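Local coordinates for trehalose monomycolate exporter MmpL3 (Mycobacterium tuberculosis, PDB 7NVH), which exports trehalose monomycolate, the trehalose ester that carries mycolic acids, and belongs to the RND-type permeases of the mycobacterial membrane, at residues H101-R113 against D124-G136. Residues are numbered along the deposited sequence; the frame is centred on the assembly and turned at random.
Sequences HPDQVLGWAGYLR and DKKYTFVSIPLKG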
loop_
_atom_site.group_PDB
_atom_site.type_symbol
_atom_site.label_atom_id
_atom_site.label_comp_id
_atom_site.label_asym_id
_atom_site.label_seq_id
_atom_site.Cartn_x
_atom_site.Cartn_y
_atom_site.Cartn_z
ATOM N N HIS A 101 36.443 -1.060 4.387
ATOM C CA HIS A 101 35.116 -0.658 4.852
ATOM C C HIS A 101 34.907 -1.201 6.260
ATOM O O HIS A 101 34.032 -2.037 6.499
ATOM C CB HIS A 101 34.032 -1.159 3.899
ATOM C CG HIS A 101 34.143 -0.606 2.516
ATOM N ND1 HIS A 101 33.294 0.365 2.032
ATOM C CD2 HIS A 101 35.003 -0.888 1.509
ATOM C CE1 HIS A 101 33.625 0.658 0.788
ATOM N NE2 HIS A 101 34.660 -0.089 0.447
ATOM N N PRO A 102 35.707 -0.742 7.227
ATOM C CA PRO A 102 35.633 -1.332 8.571
ATOM C C PRO A 102 34.367 -0.972 9.319
ATOM O O PRO A 102 34.015 -1.669 10.278
ATOM C CB PRO A 102 36.876 -0.768 9.279
ATOM C CG PRO A 102 37.612 0.053 8.243
ATOM C CD PRO A 102 36.616 0.410 7.198
ATOM N N ASP A 103 33.672 0.085 8.914
ATOM C CA ASP A 103 32.469 0.525 9.602
ATOM C C ASP A 103 31.212 -0.179 9.113
ATOM O O ASP A 103 30.146 0.012 9.707
ATOM C CB ASP A 103 32.298 2.038 9.443
ATOM C CG ASP A 103 33.275 2.827 10.291
ATOM O OD1 ASP A 103 33.894 2.232 11.198
ATOM O OD2 ASP A 103 33.424 4.043 10.051
ATOM N N GLN A 104 31.307 -0.980 8.057
ATOM C CA GLN A 104 30.153 -1.681 7.516
ATOM C C GLN A 104 30.327 -3.188 7.433
ATOM O O GLN A 104 29.342 -3.911 7.580
ATOM C CB GLN A 104 29.813 -1.153 6.116
ATOM C CG GLN A 104 29.174 0.219 6.105
ATOM C CD GLN A 104 30.184 1.327 5.923
ATOM O OE1 GLN A 104 31.336 1.080 5.573
ATOM N NE2 GLN A 104 29.754 2.561 6.151
ATOM N N VAL A 105 31.540 -3.680 7.209
ATOM C CA VAL A 105 31.785 -5.100 6.983
ATOM C C VAL A 105 32.270 -5.723 8.282
ATOM O O VAL A 105 33.345 -5.378 8.784
ATOM C CB VAL A 105 32.801 -5.319 5.854
ATOM C CG1 VAL A 105 33.063 -6.798 5.664
ATOM C CG2 VAL A 105 32.297 -4.695 4.567
ATOM N N LEU A 106 31.478 -6.649 8.824
ATOM C CA LEU A 106 31.874 -7.343 10.044
ATOM C C LEU A 106 32.957 -8.378 9.766
ATOM O O LEU A 106 33.888 -8.541 10.561
ATOM C CB LEU A 106 30.654 -8.000 10.684
ATOM C CG LEU A 106 30.822 -8.550 12.099
ATOM C CD1 LEU A 106 31.034 -7.418 13.085
ATOM C CD2 LEU A 106 29.615 -9.382 12.488
ATOM N N GLY A 107 32.851 -9.082 8.647
ATOM C CA GLY A 107 33.829 -10.098 8.314
ATOM C C GLY A 107 33.452 -10.784 7.023
ATOM O O GLY A 107 32.657 -10.263 6.240
ATOM N N TRP A 108 34.044 -11.955 6.797
ATOM C CA TRP A 108 33.636 -12.805 5.686
ATOM C C TRP A 108 34.139 -14.217 5.940
ATOM O O TRP A 108 35.291 -14.403 6.342
ATOM C CB TRP A 108 34.156 -12.278 4.343
ATOM C CG TRP A 108 35.631 -12.397 4.152
ATOM C CD1 TRP A 108 36.586 -11.545 4.613
ATOM C CD2 TRP A 108 36.320 -13.419 3.428
ATOM N NE1 TRP A 108 37.828 -11.976 4.230
ATOM C CE2 TRP A 108 37.693 -13.125 3.500
ATOM C CE3 TRP A 108 35.910 -14.555 2.727
ATOM C CZ2 TRP A 108 38.658 -13.925 2.900
ATOM C CZ3 TRP A 108 36.870 -15.350 2.133
ATOM C CH2 TRP A 108 38.227 -15.030 2.221
ATOM N N ALA A 109 33.271 -15.200 5.719
ATOM C CA ALA A 109 33.612 -16.603 5.893
ATOM C C ALA A 109 33.165 -17.372 4.662
ATOM O O ALA A 109 32.011 -17.251 4.240
ATOM C CB ALA A 109 32.956 -17.182 7.147
ATOM N N GLY A 110 34.070 -18.163 4.096
ATOM C CA GLY A 110 33.754 -18.913 2.898
ATOM C C GLY A 110 34.724 -20.055 2.700
ATOM O O GLY A 110 35.646 -20.266 3.491
ATOM N N TYR A 111 34.495 -20.803 1.619
ATOM C CA TYR A 111 35.373 -21.918 1.288
ATOM C C TYR A 111 36.779 -21.448 0.943
ATOM O O TYR A 111 37.755 -22.128 1.276
ATOM C CB TYR A 111 34.783 -22.724 0.130
ATOM C CG TYR A 111 35.668 -23.851 -0.345
ATOM C CD1 TYR A 111 35.653 -25.079 0.291
ATOM C CD2 TYR A 111 36.513 -23.687 -1.431
ATOM C CE1 TYR A 111 36.458 -26.111 -0.136
ATOM C CE2 TYR A 111 37.320 -24.713 -1.863
ATOM C CZ TYR A 111 37.289 -25.923 -1.211
ATOM O OH TYR A 111 38.091 -26.953 -1.638
ATOM N N LEU A 112 36.904 -20.301 0.269
ATOM C CA LEU A 112 38.223 -19.799 -0.104
ATOM C C LEU A 112 39.079 -19.510 1.119
ATOM O O LEU A 112 40.311 -19.524 1.033
ATOM C CB LEU A 112 38.090 -18.539 -0.954
ATOM C CG LEU A 112 37.350 -18.678 -2.282
ATOM C CD1 LEU A 112 35.897 -18.264 -2.127
ATOM C CD2 LEU A 112 38.034 -17.861 -3.362
ATOM N N ARG A 113 38.444 -19.236 2.257
ATOM C CA ARG A 113 39.140 -18.989 3.512
ATOM C C ARG A 113 39.421 -20.283 4.267
ATOM O O ARG A 113 40.572 -20.564 4.613
ATOM C CB ARG A 113 38.315 -18.036 4.378
ATOM C CG ARG A 113 38.840 -17.867 5.785
ATOM C CD ARG A 113 37.934 -16.964 6.606
ATOM N NE ARG A 113 38.128 -15.549 6.302
ATOM C CZ ARG A 113 39.256 -14.874 6.508
ATOM N NH1 ARG A 113 40.313 -15.468 7.039
ATOM N NH2 ARG A 113 39.320 -13.590 6.193
ATOM N N ASP A 124 31.462 -29.944 -8.465
ATOM C CA ASP A 124 32.405 -29.876 -9.572
ATOM C C ASP A 124 33.478 -28.820 -9.363
ATOM O O ASP A 124 34.377 -28.701 -10.204
ATOM C CB ASP A 124 31.666 -29.612 -10.887
ATOM C CG ASP A 124 30.696 -28.457 -10.790
ATOM O OD1 ASP A 124 30.505 -27.933 -9.675
ATOM O OD2 ASP A 124 30.122 -28.072 -11.828
ATOM N N LYS A 125 33.406 -28.064 -8.267
ATOM C CA LYS A 125 34.376 -27.020 -7.946
ATOM C C LYS A 125 34.473 -26.000 -9.077
ATOM O O LYS A 125 35.524 -25.801 -9.681
ATOM C CB LYS A 125 35.750 -27.622 -7.635
ATOM C CG LYS A 125 35.804 -28.466 -6.376
ATOM C CD LYS A 125 35.215 -27.737 -5.190
ATOM C CE LYS A 125 35.602 -28.425 -3.902
ATOM N NZ LYS A 125 37.003 -28.917 -3.968
ATOM N N LYS A 126 33.344 -25.366 -9.370
ATOM C CA LYS A 126 33.334 -24.275 -10.333
ATOM C C LYS A 126 32.499 -23.090 -9.883
ATOM O O LYS A 126 32.472 -22.078 -10.586
ATOM C CB LYS A 126 32.840 -24.762 -11.701
ATOM C CG LYS A 126 33.891 -25.537 -12.470
ATOM C CD LYS A 126 33.423 -25.901 -13.860
ATOM C CE LYS A 126 34.512 -26.650 -14.603
ATOM N NZ LYS A 126 34.861 -27.916 -13.904
ATOM N N TYR A 127 31.824 -23.180 -8.745
ATOM C CA TYR A 127 31.135 -22.050 -8.152
ATOM C C TYR A 127 31.380 -22.093 -6.655
ATOM O O TYR A 127 31.403 -23.170 -6.057
ATOM C CB TYR A 127 29.631 -22.087 -8.433
ATOM C CG TYR A 127 29.226 -21.484 -9.754
ATOM C CD1 TYR A 127 28.644 -20.230 -9.816
ATOM C CD2 TYR A 127 29.401 -22.182 -10.937
ATOM C CE1 TYR A 127 28.266 -19.681 -11.018
ATOM C CE2 TYR A 127 29.026 -21.642 -12.142
ATOM C CZ TYR A 127 28.458 -20.393 -12.178
ATOM O OH TYR A 127 28.081 -19.849 -13.383
ATOM N N THR A 128 31.571 -20.923 -6.056
ATOM C CA THR A 128 31.742 -20.829 -4.617
ATOM C C THR A 128 31.222 -19.478 -4.164
ATOM O O THR A 128 31.114 -18.539 -4.954
ATOM C CB THR A 128 33.204 -21.008 -4.203
ATOM O OG1 THR A 128 33.318 -20.872 -2.782
ATOM C CG2 THR A 128 34.068 -19.963 -4.869
ATOM N N PHE A 129 30.894 -19.387 -2.882
ATOM C CA PHE A 129 30.375 -18.148 -2.333
ATOM C C PHE A 129 30.949 -17.921 -0.945
ATOM O O PHE A 129 31.357 -18.861 -0.260
ATOM C CB PHE A 129 28.842 -18.148 -2.282
ATOM C CG PHE A 129 28.268 -18.935 -1.145
ATOM C CD1 PHE A 129 27.672 -18.294 -0.077
ATOM C CD2 PHE A 129 28.305 -20.314 -1.151
ATOM C CE1 PHE A 129 27.135 -19.013 0.964
ATOM C CE2 PHE A 129 27.768 -21.035 -0.112
ATOM C CZ PHE A 129 27.184 -20.385 0.946
ATOM N N VAL A 130 30.990 -16.654 -0.548
ATOM C CA VAL A 130 31.390 -16.258 0.791
ATOM C C VAL A 130 30.277 -15.408 1.378
ATOM O O VAL A 130 29.542 -14.729 0.656
ATOM C CB VAL A 130 32.727 -15.488 0.801
ATOM C CG1 VAL A 130 33.835 -16.349 0.235
ATOM C CG2 VAL A 130 32.601 -14.202 0.015
ATOM N N SER A 131 30.145 -15.459 2.696
ATOM C CA SER A 131 29.119 -14.713 3.406
ATOM C C SER A 131 29.762 -13.500 4.058
ATOM O O SER A 131 30.718 -13.641 4.824
ATOM C CB SER A 131 28.437 -15.589 4.454
ATOM O OG SER A 131 27.411 -14.876 5.118
ATOM N N ILE A 132 29.240 -12.316 3.755
ATOM C CA ILE A 132 29.763 -11.082 4.335
ATOM C C ILE A 132 28.773 -10.565 5.372
ATOM O O ILE A 132 27.717 -10.028 5.009
ATOM C CB ILE A 132 30.034 -10.019 3.258
ATOM C CG1 ILE A 132 31.157 -10.460 2.319
ATOM C CG2 ILE A 132 30.392 -8.693 3.897
ATOM C CD1 ILE A 132 30.683 -11.190 1.089
ATOM N N PRO A 133 29.053 -10.722 6.662
ATOM C CA PRO A 133 28.219 -10.076 7.676
ATOM C C PRO A 133 28.377 -8.566 7.632
ATOM O O PRO A 133 29.435 -8.039 7.283
ATOM C CB PRO A 133 28.754 -10.653 8.991
ATOM C CG PRO A 133 29.434 -11.919 8.594
ATOM C CD PRO A 133 30.042 -11.623 7.268
ATOM N N LEU A 134 27.308 -7.870 7.998
ATOM C CA LEU A 134 27.280 -6.416 7.985
ATOM C C LEU A 134 27.030 -5.890 9.390
ATOM O O LEU A 134 26.170 -6.404 10.112
ATOM C CB LEU A 134 26.200 -5.895 7.043
ATOM C CG LEU A 134 26.466 -6.047 5.551
ATOM C CD1 LEU A 134 25.215 -5.715 4.778
ATOM C CD2 LEU A 134 27.608 -5.155 5.119
ATOM N N LYS A 135 27.780 -4.862 9.771
ATOM C CA LYS A 135 27.579 -4.232 11.066
ATOM C C LYS A 135 26.255 -3.480 11.093
ATOM O O LYS A 135 25.767 -2.993 10.069
ATOM C CB LYS A 135 28.728 -3.279 11.380
ATOM C CG LYS A 135 29.896 -3.938 12.079
ATOM C CD LYS A 135 30.988 -2.936 12.376
ATOM C CE LYS A 135 32.252 -3.629 12.843
ATOM N NZ LYS A 135 33.333 -3.550 11.825
ATOM N N GLY A 136 25.670 -3.391 12.281
ATOM C CA GLY A 136 24.400 -2.717 12.449
ATOM C C GLY A 136 23.461 -3.474 13.364
ATOM O O GLY A 136 23.220 -4.667 13.165
#
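Ala109 and Ser131 form an antiparallel hydrogen-bonded pair, Ser131 N to Ala109 O at 3.0 Å and nearly straight (178°), and after a one-residue shift in register the backbones meet again around Val105 and Leu134, where Leu106 N reaches Pro133 O and Lys135 N reaches Gln104 O. Between the two paired sites the ring of Pro133 sits against the backbone of Gly107, and its CB meets Leu106 CB at 3.7 Å, the two side chains crossing at about a right angle. In Val130, chi1 near -60° sets CG1 beside the backbone N and anti to the carbonyl carbon, which turns it to the indole edge of Trp108, 3.7 Å from CE3 and near the ring plane, and to Leu112 CD1. The short, weakly bonded strand 109-110 is outermost in a four-stranded antiparallel sheet, with 127-131 next to it and 70-74 beyond, and helix 84-94 covers the Trp108, Leu112 and Val130 cluster. The same strand order recurs in the chain's second half, consistent with the duplicated RND architecture. Lys135 packs CG against Leu106 CD1 at 3.8 Å, while Lys125 NZ donates to Tyr111 OH at 3.2 Å, a hydroxyl also hydrogen-bonded to Asp82 OD1.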